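Side-chain contacts in probable glutamine-binding lipoprotein GlnH (GLNBP) (Mycobacterium tuberculosis, PDB 6H20), which binds amino acids such as aspartate, glutamate and asparagine, probably outside the cell, and probably relays their presence to protein kinase G to control glutamate metabolism: residues Arg32-Thr36 / Lys37-Asp41; Ala45-Arg48 / Ala49-Arg52; Glu84-Arg87 / Asp88-Val92; Val247-Val250 / Asn251-Glu255; Glu255-Asn259 / Asp260-Asn264. All blocks are in the same frame, centred on the assembly; numbering follows the deposited sequence.

Contact 1 of 5, residues Arg32-Thr36 / Lys37-Asp41; sequences RPFAT and KAEAD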
loop_
_atom_site.group_PDB
_atom_site.type_symbol
_atom_site.label_atom_id
_atom_site.label_comp_id
_atom_site.label_asym_id
_atom_site.label_seq_id
_atom_site.Cartn_x
_atom_site.Cartn_y
_atom_site.Cartn_z
ATOM N N ARG A 32 -10.564 -18.607 -4.133
ATOM C CA ARG A 32 -11.135 -19.131 -2.906
ATOM C C ARG A 32 -10.070 -19.885 -2.108
ATOM O O ARG A 32 -9.226 -20.574 -2.689
ATOM C CB ARG A 32 -12.271 -20.080 -3.291
ATOM C CG ARG A 32 -13.108 -20.568 -2.155
ATOM C CD ARG A 32 -14.332 -21.304 -2.720
ATOM N NE ARG A 32 -15.218 -20.390 -3.436
ATOM C CZ ARG A 32 -16.131 -19.624 -2.844
ATOM N NH1 ARG A 32 -16.282 -19.669 -1.526
ATOM N NH2 ARG A 32 -16.893 -18.816 -3.565
ATOM N N PRO A 33 -10.066 -19.772 -0.784
ATOM C CA PRO A 33 -9.104 -20.529 0.025
ATOM C C PRO A 33 -9.316 -22.033 -0.102
ATOM O O PRO A 33 -10.365 -22.508 -0.536
ATOM C CB PRO A 33 -9.403 -20.067 1.451
ATOM C CG PRO A 33 -10.131 -18.752 1.274
ATOM C CD PRO A 33 -10.916 -18.883 0.032
ATOM N N PHE A 34 -8.297 -22.785 0.314
ATOM C CA PHE A 34 -8.411 -24.236 0.337
ATOM C C PHE A 34 -9.420 -24.674 1.389
ATOM O O PHE A 34 -9.552 -24.059 2.451
ATOM C CB PHE A 34 -7.065 -24.855 0.691
ATOM C CG PHE A 34 -6.012 -24.667 -0.364
ATOM C CD1 PHE A 34 -6.059 -25.389 -1.546
ATOM C CD2 PHE A 34 -4.973 -23.776 -0.165
ATOM C CE1 PHE A 34 -5.083 -25.227 -2.517
ATOM C CE2 PHE A 34 -3.990 -23.606 -1.138
ATOM C CZ PHE A 34 -4.054 -24.340 -2.310
ATOM N N ALA A 35 -10.093 -25.784 1.108
ATOM C CA ALA A 35 -11.092 -26.302 2.041
ATOM C C ALA A 35 -10.466 -27.038 3.216
ATOM O O ALA A 35 -11.034 -27.019 4.315
ATOM C CB ALA A 35 -12.044 -27.246 1.311
ATOM N N THR A 36 -9.333 -27.712 3.014
ATOM C CA THR A 36 -8.720 -28.511 4.068
ATOM C C THR A 36 -7.396 -27.918 4.532
ATOM O O THR A 36 -6.661 -27.280 3.762
ATOM C CB THR A 36 -8.506 -29.961 3.622
ATOM O OG1 THR A 36 -7.338 -30.048 2.795
ATOM C CG2 THR A 36 -9.705 -30.473 2.857
ATOM N N LYS A 37 -7.099 -28.124 5.817
ATOM C CA LYS A 37 -5.826 -27.657 6.354
ATOM C C LYS A 37 -4.655 -28.309 5.629
ATOM O O LYS A 37 -3.640 -27.653 5.356
ATOM C CB LYS A 37 -5.772 -27.929 7.858
ATOM C CG LYS A 37 -4.481 -27.465 8.542
ATOM C CD LYS A 37 -4.531 -27.749 10.036
ATOM C CE LYS A 37 -3.329 -27.160 10.752
ATOM N NZ LYS A 37 -2.081 -27.622 10.108
ATOM N N ALA A 38 -4.787 -29.590 5.272
ATOM C CA ALA A 38 -3.685 -30.291 4.619
ATOM C C ALA A 38 -3.356 -29.687 3.258
ATOM O O ALA A 38 -2.176 -29.538 2.910
ATOM C CB ALA A 38 -3.991 -31.785 4.508
ATOM N N GLU A 39 -4.383 -29.341 2.473
ATOM C CA GLU A 39 -4.173 -28.652 1.198
ATOM C C GLU A 39 -3.409 -27.348 1.403
ATOM O O GLU A 39 -2.471 -27.032 0.657
ATOM C CB GLU A 39 -5.530 -28.350 0.534
ATOM C CG GLU A 39 -6.229 -29.537 -0.148
ATOM C CD GLU A 39 -7.724 -29.299 -0.412
ATOM O OE1 GLU A 39 -8.345 -28.419 0.224
ATOM O OE2 GLU A 39 -8.313 -30.036 -1.244
ATOM N N ALA A 40 -3.808 -26.567 2.411
ATOM C CA ALA A 40 -3.148 -25.289 2.665
ATOM C C ALA A 40 -1.697 -25.497 3.069
ATOM O O ALA A 40 -0.791 -24.825 2.554
ATOM C CB ALA A 40 -3.920 -24.524 3.739
ATOM N N ASP A 41 -1.447 -26.458 3.961
ATOM C CA ASP A 41 -0.073 -26.694 4.394
ATOM C C ASP A 41 0.802 -27.144 3.234
ATOM O O ASP A 41 1.983 -26.777 3.160
ATOM C CB ASP A 41 -0.037 -27.706 5.534
ATOM C CG ASP A 41 -0.543 -27.128 6.834
ATOM O OD1 ASP A 41 -0.407 -25.897 7.046
ATOM O OD2 ASP A 41 -1.077 -27.910 7.649
#
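Thr-36 and Glu-39 close a capping box at the start of helix 37-43, their side chains crossing at about a right angle. Thr-36, the N-cap, holds OG1 between its own N and carbonyl carbon (chi1 79°), where the short hydroxyl accepts from Glu-39 N at 3.1 Å in a nearly straight bond. Glu-39, with CG beside its own N (chi1 -77°) and the chain extended beyond, reaches back across the turn: its OE1 takes Thr-36 N at 3.0 Å, the donor lying above the carboxylate plane. Ala-35 N adds a weak bond to the same oxygen. Two backbone N-H groups at the helix start are thereby satisfied by side chains, and the negative carboxylate is probably favoured at the positive end of the helix dipole. Phe-34 packs beside the box, its ring turned 49° from the carboxylate plane. Small Ala-40 lets the ring lie close to the backbone; CD1 of Phe-34 rests 3.7 Å from Glu-39 CB, and Glu-39 O stands 4.1 Å above the ring centre.

Contact 2 of 5, residues Ala45-Arg48 / Ala49-Arg52; sequences ADIR and ARGR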
loop_
_atom_site.group_PDB
_atom_site.type_symbol
_atom_site.label_atom_id
_atom_site.label_comp_id
_atom_site.label_asym_id
_atom_site.label_seq_id
_atom_site.Cartn_x
_atom_site.Cartn_y
_atom_site.Cartn_z
ATOM N N ALA A 45 4.641 -25.480 1.589
ATOM C CA ALA A 45 5.688 -26.375 2.080
ATOM C C ALA A 45 7.074 -25.847 1.750
ATOM O O ALA A 45 8.020 -26.034 2.525
ATOM C CB ALA A 45 5.497 -27.783 1.508
ATOM N N ASP A 46 7.216 -25.185 0.601
ATOM C CA ASP A 46 8.517 -24.640 0.225
ATOM C C ASP A 46 8.909 -23.485 1.133
ATOM O O ASP A 46 10.082 -23.354 1.514
ATOM C CB ASP A 46 8.501 -24.204 -1.239
ATOM C CG ASP A 46 8.447 -25.384 -2.195
ATOM O OD1 ASP A 46 8.741 -26.522 -1.762
ATOM O OD2 ASP A 46 8.120 -25.172 -3.383
ATOM N N ILE A 47 7.946 -22.633 1.485
ATOM C CA ILE A 47 8.217 -21.548 2.422
ATOM C C ILE A 47 8.610 -22.119 3.774
ATOM O O ILE A 47 9.605 -21.708 4.383
ATOM C CB ILE A 47 6.995 -20.620 2.532
ATOM C CG1 ILE A 47 6.789 -19.856 1.221
ATOM C CG2 ILE A 47 7.162 -19.662 3.703
ATOM C CD1 ILE A 47 5.430 -19.179 1.112
ATOM N N ARG A 48 7.838 -23.095 4.252
ATOM C CA ARG A 48 8.123 -23.709 5.541
ATOM C C ARG A 48 9.520 -24.314 5.567
ATOM O O ARG A 48 10.245 -24.176 6.560
ATOM C CB ARG A 48 7.064 -24.774 5.832
ATOM C CG ARG A 48 6.746 -24.953 7.300
ATOM C CD ARG A 48 5.515 -25.824 7.484
ATOM N NE ARG A 48 5.565 -27.021 6.644
ATOM C CZ ARG A 48 4.686 -27.301 5.683
ATOM N NH1 ARG A 48 3.682 -26.467 5.428
ATOM N NH2 ARG A 48 4.814 -28.417 4.971
ATOM N N ALA A 49 9.928 -24.967 4.472
ATOM C CA ALA A 49 11.258 -25.564 4.409
ATOM C C ALA A 49 12.350 -24.509 4.390
ATOM O O ALA A 49 13.471 -24.771 4.846
ATOM C CB ALA A 49 11.378 -26.467 3.183
ATOM N N ARG A 50 12.061 -23.323 3.852
ATOM C CA ARG A 50 13.036 -22.238 3.888
ATOM C C ARG A 50 13.146 -21.602 5.266
ATOM O O ARG A 50 14.077 -20.821 5.494
ATOM C CB ARG A 50 12.722 -21.169 2.836
ATOM C CG ARG A 50 13.071 -21.574 1.408
ATOM C CD ARG A 50 13.019 -20.387 0.457
ATOM N NE ARG A 50 11.645 -19.965 0.178
ATOM C CZ ARG A 50 10.875 -20.502 -0.764
ATOM N NH1 ARG A 50 11.338 -21.483 -1.527
ATOM N NH2 ARG A 50 9.636 -20.055 -0.946
ATOM N N GLY A 51 12.230 -21.923 6.181
ATOM C CA GLY A 51 12.347 -21.528 7.567
ATOM C C GLY A 51 11.776 -20.169 7.891
ATOM O O GLY A 51 11.678 -19.823 9.078
ATOM N N ARG A 52 11.398 -19.389 6.885
ATOM C CA ARG A 52 10.829 -18.071 7.127
ATOM C C ARG A 52 10.102 -17.603 5.878
ATOM O O ARG A 52 10.420 -18.023 4.758
ATOM C CB ARG A 52 11.897 -17.040 7.530
ATOM C CG ARG A 52 12.702 -16.468 6.363
ATOM C CD ARG A 52 13.695 -17.479 5.795
ATOM N NE ARG A 52 14.716 -16.821 4.982
ATOM C CZ ARG A 52 15.529 -17.461 4.145
ATOM N NH1 ARG A 52 15.437 -18.780 4.011
ATOM N NH2 ARG A 52 16.431 -16.786 3.444
#
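Arg-50 folds back along the last turn of helix 45-50, over Asp-46 and Ile-47, the latter packed on Ile-89 and Phe-90 of helix 77-90. Its CB lies 3.5 Å from Ile-47 O, and CG comes equally near Asp-46 O. After a bend at chi3 (-73°) NE passes 4.0 Å from Asp-46 O, and the flat guanidinium lies with one face over the backbone: Asp-46 O sits 3.7 Å above its centre. At the tip NH1 comes alongside Asp-46 CB, whereas NH2 touches CG1 of Ile-47 at 3.6 Å and forms a salt bridge with Asp-116. Gly-51 ends the helix with positive phi, a conformation easy for glycine, and its N bonds to Arg-48 O at 3.0 Å. Arg-52 NH1 reaches Arg-50 O at 2.9 Å. Each long, flat guanidinium thus meets a backbone carbonyl, Arg-50 with its face and Arg-52 with an N-H, while an acid elsewhere balances its charge, Asp-116 and Glu-97; the partly negative carbonyls at the helix end probably suit both.

Contact 3 of 5, residues Glu84-Arg87 / Asp88-Val92; sequences EVAR and DIFGV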
loop_
_atom_site.group_PDB
_atom_site.type_symbol
_atom_site.label_atom_id
_atom_site.label_comp_id
_atom_site.label_asym_id
_atom_site.label_seq_id
_atom_site.Cartn_x
_atom_site.Cartn_y
_atom_site.Cartn_z
ATOM N N GLU A 84 0.625 -12.269 10.257
ATOM C CA GLU A 84 -0.482 -13.217 10.378
ATOM C C GLU A 84 -0.381 -14.333 9.343
ATOM O O GLU A 84 -0.723 -15.488 9.637
ATOM C CB GLU A 84 -1.820 -12.487 10.287
ATOM C CG GLU A 84 -2.086 -11.550 11.460
ATOM C CD GLU A 84 -2.025 -12.243 12.802
ATOM O OE1 GLU A 84 -2.512 -13.397 12.897
ATOM O OE2 GLU A 84 -1.484 -11.648 13.761
ATOM N N VAL A 85 0.098 -14.017 8.133
ATOM C CA VAL A 85 0.408 -15.066 7.164
ATOM C C VAL A 85 1.470 -15.999 7.726
ATOM O O VAL A 85 1.334 -17.226 7.682
ATOM C CB VAL A 85 0.841 -14.455 5.821
ATOM C CG1 VAL A 85 1.198 -15.561 4.819
ATOM C CG2 VAL A 85 -0.260 -13.561 5.282
ATOM N N ALA A 86 2.539 -15.428 8.282
ATOM C CA ALA A 86 3.588 -16.258 8.865
ATOM C C ALA A 86 3.051 -17.101 10.013
ATOM O O ALA A 86 3.456 -18.258 10.188
ATOM C CB ALA A 86 4.751 -15.379 9.332
ATOM N N ARG A 87 2.140 -16.541 10.816
ATOM C CA ARG A 87 1.533 -17.331 11.885
ATOM C C ARG A 87 0.835 -18.564 11.321
ATOM O O ARG A 87 0.947 -19.663 11.879
ATOM C CB ARG A 87 0.545 -16.485 12.683
ATOM C CG ARG A 87 0.080 -17.161 13.972
ATOM C CD ARG A 87 -1.216 -16.545 14.511
ATOM N NE ARG A 87 -1.100 -15.102 14.747
ATOM C CZ ARG A 87 -0.562 -14.557 15.836
ATOM N NH1 ARG A 87 -0.068 -15.328 16.798
ATOM N NH2 ARG A 87 -0.513 -13.234 15.964
ATOM N N ASP A 88 0.111 -18.399 10.212
ATOM C CA ASP A 88 -0.588 -19.533 9.608
ATOM C C ASP A 88 0.392 -20.567 9.054
ATOM O O ASP A 88 0.082 -21.768 9.048
ATOM C CB ASP A 88 -1.523 -19.049 8.499
ATOM C CG ASP A 88 -2.827 -18.469 9.028
ATOM O OD1 ASP A 88 -2.971 -18.322 10.251
ATOM O OD2 ASP A 88 -3.704 -18.174 8.196
ATOM N N ILE A 89 1.568 -20.139 8.590
ATOM C CA ILE A 89 2.537 -21.087 8.039
ATOM C C ILE A 89 3.279 -21.808 9.151
ATOM O O ILE A 89 3.424 -23.040 9.127
ATOM C CB ILE A 89 3.516 -20.387 7.074
ATOM C CG1 ILE A 89 2.767 -19.760 5.897
ATOM C CG2 ILE A 89 4.592 -21.367 6.583
ATOM C CD1 ILE A 89 3.638 -18.895 4.984
ATOM N N PHE A 90 3.768 -21.057 10.133
ATOM C CA PHE A 90 4.727 -21.557 11.105
ATOM C C PHE A 90 4.161 -21.772 12.497
ATOM O O PHE A 90 4.827 -22.418 13.318
ATOM C CB PHE A 90 5.913 -20.590 11.209
ATOM C CG PHE A 90 6.723 -20.503 9.956
ATOM C CD1 PHE A 90 7.652 -21.484 9.651
ATOM C CD2 PHE A 90 6.547 -19.456 9.071
ATOM C CE1 PHE A 90 8.400 -21.414 8.497
ATOM C CE2 PHE A 90 7.305 -19.383 7.908
ATOM C CZ PHE A 90 8.227 -20.372 7.622
ATOM N N GLY A 91 2.976 -21.250 12.796
ATOM C CA GLY A 91 2.399 -21.337 14.116
ATOM C C GLY A 91 2.616 -20.106 14.969
ATOM O O GLY A 91 1.822 -19.856 15.884
ATOM N N VAL A 92 3.673 -19.344 14.696
ATOM C CA VAL A 92 3.915 -18.050 15.341
ATOM C C VAL A 92 4.351 -17.051 14.285
ATOM O O VAL A 92 4.897 -17.419 13.236
ATOM C CB VAL A 92 4.998 -18.150 16.439
ATOM C CG1 VAL A 92 4.573 -19.125 17.527
ATOM C CG2 VAL A 92 6.330 -18.571 15.840
HETATM O O HOH W 1 0.398 -18.049 17.323
#
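With CG anti to the backbone N (chi1 -169°) and a bend at chi3, Arg-87 reaches both Glu-84, one turn back, and Gly-91, where helix 77-90 of this periplasmic-binding-protein fold ends. Its guanidinium grips the carboxylate of Glu-84 side-on: NE meets OE1 and NH2 meets OE2, each at 2.9 Å and nearly straight, the acceptors close to the guanidinium plane. This fork fixes the rotation of both groups, and Arg-256 shares Glu-84 OE1. Val-85 and Ile-89, branched residues suited to the buried flank, lie side by side on Leu-53 of strand 53-57, with CG1 of Val-85 4.1 Å from CD1 of Ile-89. Phe-90 turns the edge of its ring to Ala-86 O. Gly-91 leaves the helix at phi 97° and psi -25°, angles at which a CB would press on the preceding carbonyl, yet its N still bonds to Arg-87 O at 2.7 Å. The remaining arginine nitrogen, NH1, donates to a water at 2.8 Å, and the water donates to Gly-91 O at 2.7 Å.

Contact 4 of 5, residues Val247-Val250 / Asn251-Glu255; sequences VRFV and NGTLE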
loop_
_atom_site.group_PDB
_atom_site.type_symbol
_atom_site.label_atom_id
_atom_site.label_comp_id
_atom_site.label_asym_id
_atom_site.label_seq_id
_atom_site.Cartn_x
_atom_site.Cartn_y
_atom_site.Cartn_z
ATOM N N VAL A 247 -1.867 -17.665 -3.215
ATOM C CA VAL A 247 -3.039 -16.787 -3.199
ATOM C C VAL A 247 -4.138 -17.385 -2.327
ATOM O O VAL A 247 -4.698 -16.711 -1.451
ATOM C CB VAL A 247 -3.545 -16.525 -4.630
ATOM C CG1 VAL A 247 -4.822 -15.676 -4.589
ATOM C CG2 VAL A 247 -2.462 -15.866 -5.470
ATOM N N ARG A 248 -4.480 -18.659 -2.574
ATOM C CA ARG A 248 -5.510 -19.303 -1.763
ATOM C C ARG A 248 -5.111 -19.342 -0.295
ATOM O O ARG A 248 -5.948 -19.108 0.580
ATOM C CB ARG A 248 -5.814 -20.710 -2.283
ATOM C CG ARG A 248 -6.283 -20.728 -3.718
ATOM C CD ARG A 248 -6.686 -22.145 -4.112
ATOM N NE ARG A 248 -6.974 -22.262 -5.540
ATOM C CZ ARG A 248 -8.146 -21.957 -6.091
ATOM N NH1 ARG A 248 -9.143 -21.508 -5.336
ATOM N NH2 ARG A 248 -8.318 -22.092 -7.403
ATOM N N PHE A 249 -3.837 -19.630 -0.006
ATOM C CA PHE A 249 -3.383 -19.680 1.379
ATOM C C PHE A 249 -3.566 -18.329 2.062
ATOM O O PHE A 249 -4.143 -18.248 3.157
ATOM C CB PHE A 249 -1.912 -20.124 1.458
ATOM C CG PHE A 249 -1.445 -20.380 2.862
ATOM C CD1 PHE A 249 -1.044 -19.323 3.688
ATOM C CD2 PHE A 249 -1.457 -21.672 3.378
ATOM C CE1 PHE A 249 -0.647 -19.560 4.993
ATOM C CE2 PHE A 249 -1.062 -21.915 4.672
ATOM C CZ PHE A 249 -0.661 -20.862 5.486
ATOM N N VAL A 250 -3.063 -17.256 1.439
ATOM C CA VAL A 250 -3.196 -15.923 2.031
ATOM C C VAL A 250 -4.663 -15.544 2.183
ATOM O O VAL A 250 -5.061 -14.933 3.180
ATOM C CB VAL A 250 -2.416 -14.888 1.198
ATOM C CG1 VAL A 250 -2.687 -13.478 1.704
ATOM C CG2 VAL A 250 -0.912 -15.190 1.258
ATOM N N ASN A 251 -5.499 -15.923 1.222
ATOM C CA ASN A 251 -6.914 -15.609 1.375
ATOM C C ASN A 251 -7.518 -16.341 2.563
ATOM O O ASN A 251 -8.435 -15.817 3.208
ATOM C CB ASN A 251 -7.664 -15.883 0.070
ATOM C CG ASN A 251 -7.340 -14.845 -0.987
ATOM O OD1 ASN A 251 -6.843 -13.763 -0.653
ATOM N ND2 ASN A 251 -7.637 -15.141 -2.245
ATOM N N GLY A 252 -7.009 -17.541 2.873
ATOM C CA GLY A 252 -7.399 -18.203 4.105
ATOM C C GLY A 252 -7.012 -17.406 5.341
ATOM O O GLY A 252 -7.815 -17.254 6.271
ATOM N N THR A 253 -5.778 -16.881 5.368
ATOM C CA THR A 253 -5.364 -16.020 6.475
ATOM C C THR A 253 -6.284 -14.819 6.598
ATOM O O THR A 253 -6.681 -14.438 7.709
ATOM C CB THR A 253 -3.923 -15.532 6.273
ATOM O OG1 THR A 253 -3.046 -16.660 6.148
ATOM C CG2 THR A 253 -3.482 -14.698 7.475
ATOM N N LEU A 254 -6.622 -14.195 5.468
ATOM C CA LEU A 254 -7.473 -13.015 5.546
ATOM C C LEU A 254 -8.870 -13.366 6.053
ATOM O O LEU A 254 -9.441 -12.617 6.849
ATOM C CB LEU A 254 -7.512 -12.288 4.201
ATOM C CG LEU A 254 -6.140 -11.745 3.788
ATOM C CD1 LEU A 254 -6.193 -11.025 2.440
ATOM C CD2 LEU A 254 -5.532 -10.827 4.874
ATOM N N GLU A 255 -9.436 -14.500 5.621
ATOM C CA GLU A 255 -10.701 -14.947 6.208
ATOM C C GLU A 255 -10.571 -15.126 7.713
ATOM O O GLU A 255 -11.450 -14.704 8.482
ATOM C CB GLU A 255 -11.160 -16.268 5.582
ATOM C CG GLU A 255 -11.679 -16.163 4.148
ATOM C CD GLU A 255 -13.105 -15.644 4.068
ATOM O OE1 GLU A 255 -13.780 -15.523 5.122
ATOM O OE2 GLU A 255 -13.558 -15.369 2.939
#
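Asn-251 stands beside Val-247 one turn further along helix 244-259, the two side chains pointing the same way and ND2 of Asn-251 lying 3.7 Å from CG1 of Val-247. Its CG, anti to the carbonyl carbon (chi1 -73°), passes 3.3 Å from Val-247 O. The amide does not bond that oxygen; OD1 accepts from Thr-136 N, and ND2 donates to Leu-31 O and Ser-30 OG. Asparagine, carrying donor and acceptor on one short stem, suits this buried spot because both ends are used. On the same packed side Leu-254 sets CG 3.4 Å from Val-250 O, and its CD1 meets CG1 of Val-250 at 4.3 Å. Phe-249 and Thr-253 are also buried: OG1 of Thr-253 approaches CE1 of Phe-249 at 3.9 Å and is bonded to Asp-88 OD2. The helix is less enclosed at Arg-248, Gly-252 and Glu-255, which are all partly exposed. Gly-252 carries no side chain, so nothing projects from it toward Phe-249 O, and its N bonds to Arg-248 O at 3.0 Å, while Arg-248 sends its charged end off to Asp-287 and to Arg-32 O. Two adjoining flanks of the helix are covered: Val-247 and Val-250 rest on strand 232-240, Phe-249 and Thr-253 on helix 77-90.

Contact 5 of 5, residues Glu255-Asn259 / Asp260-Asn264; sequences ERIRN and DGTWN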
loop_
_atom_site.group_PDB
_atom_site.type_symbol
_atom_site.label_atom_id
_atom_site.label_comp_id
_atom_site.label_asym_id
_atom_site.label_seq_id
_atom_site.Cartn_x
_atom_site.Cartn_y
_atom_site.Cartn_z
ATOM N N GLU A 255 -9.436 -14.500 5.621
ATOM C CA GLU A 255 -10.701 -14.947 6.208
ATOM C C GLU A 255 -10.571 -15.126 7.713
ATOM O O GLU A 255 -11.450 -14.704 8.482
ATOM C CB GLU A 255 -11.160 -16.268 5.582
ATOM C CG GLU A 255 -11.679 -16.163 4.148
ATOM C CD GLU A 255 -13.105 -15.644 4.068
ATOM O OE1 GLU A 255 -13.780 -15.523 5.122
ATOM O OE2 GLU A 255 -13.558 -15.369 2.939
ATOM N N ARG A 256 -9.474 -15.741 8.164
ATOM C CA ARG A 256 -9.285 -15.905 9.602
ATOM C C ARG A 256 -9.287 -14.564 10.323
ATOM O O ARG A 256 -10.032 -14.378 11.291
ATOM C CB ARG A 256 -8.002 -16.667 9.917
ATOM C CG ARG A 256 -7.868 -16.863 11.417
ATOM C CD ARG A 256 -6.625 -17.629 11.786
ATOM N NE ARG A 256 -5.361 -17.028 11.348
ATOM C CZ ARG A 256 -4.754 -16.008 11.956
ATOM N NH1 ARG A 256 -5.313 -15.417 13.008
ATOM N NH2 ARG A 256 -3.581 -15.571 11.504
ATOM N N ILE A 257 -8.462 -13.615 9.872
ATOM C CA ILE A 257 -8.316 -12.383 10.651
ATOM C C ILE A 257 -9.544 -11.484 10.546
ATOM O O ILE A 257 -9.832 -10.714 11.473
ATOM C CB ILE A 257 -6.999 -11.642 10.349
ATOM C CG1 ILE A 257 -6.986 -11.075 8.928
ATOM C CG2 ILE A 257 -5.808 -12.543 10.624
ATOM C CD1 ILE A 257 -5.798 -10.097 8.677
ATOM N N ARG A 258 -10.288 -11.543 9.435
ATOM C CA ARG A 258 -11.523 -10.758 9.376
ATOM C C ARG A 258 -12.551 -11.248 10.382
ATOM O O ARG A 258 -13.388 -10.463 10.840
ATOM C CB ARG A 258 -12.145 -10.801 7.983
ATOM C CG ARG A 258 -11.338 -10.089 6.915
ATOM C CD ARG A 258 -12.184 -9.929 5.668
ATOM N NE ARG A 258 -11.397 -9.604 4.484
ATOM C CZ ARG A 258 -10.873 -10.505 3.652
ATOM N NH1 ARG A 258 -11.028 -11.813 3.870
ATOM N NH2 ARG A 258 -10.184 -10.100 2.595
ATOM N N ASN A 259 -12.501 -12.530 10.743
ATOM C CA ASN A 259 -13.552 -13.144 11.541
ATOM C C ASN A 259 -13.150 -13.447 12.977
ATOM O O ASN A 259 -14.033 -13.673 13.813
ATOM C CB ASN A 259 -14.014 -14.435 10.854
ATOM C CG ASN A 259 -14.889 -14.150 9.683
ATOM O OD1 ASN A 259 -16.070 -13.826 9.854
ATOM N ND2 ASN A 259 -14.333 -14.225 8.486
ATOM N N ASP A 260 -11.859 -13.469 13.294
ATOM C CA ASP A 260 -11.427 -13.839 14.633
ATOM C C ASP A 260 -11.056 -12.641 15.492
ATOM O O ASP A 260 -10.510 -12.821 16.582
ATOM C CB ASP A 260 -10.319 -14.903 14.603
ATOM C CG ASP A 260 -8.938 -14.352 14.250
ATOM O OD1 ASP A 260 -8.769 -13.126 14.005
ATOM O OD2 ASP A 260 -7.981 -15.166 14.227
ATOM N N GLY A 261 -11.328 -11.424 15.016
ATOM C CA GLY A 261 -11.037 -10.221 15.761
ATOM C C GLY A 261 -9.678 -9.616 15.485
ATOM O O GLY A 261 -9.420 -8.484 15.924
ATOM N N THR A 262 -8.795 -10.318 14.765
ATOM C CA THR A 262 -7.432 -9.820 14.581
ATOM C C THR A 262 -7.402 -8.574 13.707
ATOM O O THR A 262 -6.680 -7.616 14.011
ATOM C CB THR A 262 -6.548 -10.908 13.967
ATOM O OG1 THR A 262 -6.487 -12.033 14.849
ATOM C CG2 THR A 262 -5.134 -10.384 13.755
ATOM N N TRP A 263 -8.180 -8.558 12.626
ATOM C CA TRP A 263 -8.206 -7.379 11.764
ATOM C C TRP A 263 -8.650 -6.152 12.549
ATOM O O TRP A 263 -8.026 -5.086 12.468
ATOM C CB TRP A 263 -9.121 -7.630 10.566
ATOM C CG TRP A 263 -8.993 -6.608 9.490
ATOM C CD1 TRP A 263 -8.214 -6.696 8.379
ATOM C CD2 TRP A 263 -9.658 -5.337 9.419
ATOM N NE1 TRP A 263 -8.347 -5.566 7.612
ATOM C CE2 TRP A 263 -9.229 -4.715 8.222
ATOM C CE3 TRP A 263 -10.580 -4.671 10.236
ATOM C CZ2 TRP A 263 -9.681 -3.458 7.829
ATOM C CZ3 TRP A 263 -11.028 -3.414 9.838
ATOM C CH2 TRP A 263 -10.576 -2.828 8.642
ATOM N N ASN A 264 -9.718 -6.292 13.338
ATOM C CA ASN A 264 -10.182 -5.170 14.153
ATOM C C ASN A 264 -9.091 -4.691 15.107
ATOM O O ASN A 264 -8.887 -3.480 15.288
ATOM C CB ASN A 264 -11.420 -5.600 14.938
ATOM C CG ASN A 264 -11.982 -4.487 15.786
ATOM O OD1 ASN A 264 -12.660 -3.588 15.282
ATOM N ND2 ASN A 264 -11.689 -4.528 17.080
HETATM O O HOH W 2 -4.130 -13.539 15.157
HETATM O O HOH W 3 -11.415 -8.754 12.965
HETATM O O HOH W 4 -13.675 -10.484 13.593
#
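The side chains of Arg-256 and Asp-260 meet through a single charged bond, NH1 to OD2 at 2.9 Å, with their flat groups steeply inclined; Asp-260 N also bonds to Arg-256 O. Setting out anti to its N (chi1 -178°), Arg-256 places CG 3.3 Å from Asp-260 OD2, and the bend at chi3 then turns the guanidinium so that NH1 meets the same oxygen edge-on, on its syn side. Its other nitrogens are used as well, NH2 by Glu-84 and NE by Asp-88. Asp-260 has CG between its own N and carbonyl carbon (chi1 77°), a rotamer that turns OD1 forward along the chain to accept from both Thr-262 N (2.9 Å) and Thr-262 OG1 (2.7 Å). The bond to the backbone N two residues on makes an Asx turn, linking the end of helix 244-259 to the start of helix 262-270. Gly-261 between them has positive phi, where a CB would crowd the preceding carbonyl. A water also joins Arg-256 NH1 and Thr-262 OG1. Behind the polar link, Ile-257 holds CG1 between N and carbonyl carbon (chi1 68°). Its CG2 lies 3.5 Å above a face of the Arg-256 guanidinium, its CB is 3.7 Å from Thr-262 CB, and its CD1 meets the ring edge of Trp-263 at CD1, 4.2 Å away. The broad indole suits the buried side, its NE1 bonded to Tyr-138 O. Trp-263 N bonds to Ile-257 O at 3.0 Å, from above the carbonyl plane.

In the fold
All five contacts lie away from the asparagine pocket, on helices 37-43, 45-50, 77-90, 244-259 and 262-270 and the loops at their ends. Contact 3 is joined to both contact 4 and contact 5, its centre about 12 Å from the first and about 14 Å from the second; Asp-88 OD1 of contact 3 forms a 2.9 Å salt bridge with Arg-256 NE of contact 5. Contacts 4 and 5 follow each other on helix 244-259 and share Glu-255. Contact 1 lies against contact 4, their centres about 9 Å apart, with Arg-32 O 2.8 Å from Arg-248 NH1. Contact 2 is linked to contact 1 by Asp-41 O and Arg-48 NH1, and packs on Phe-90 of contact 3.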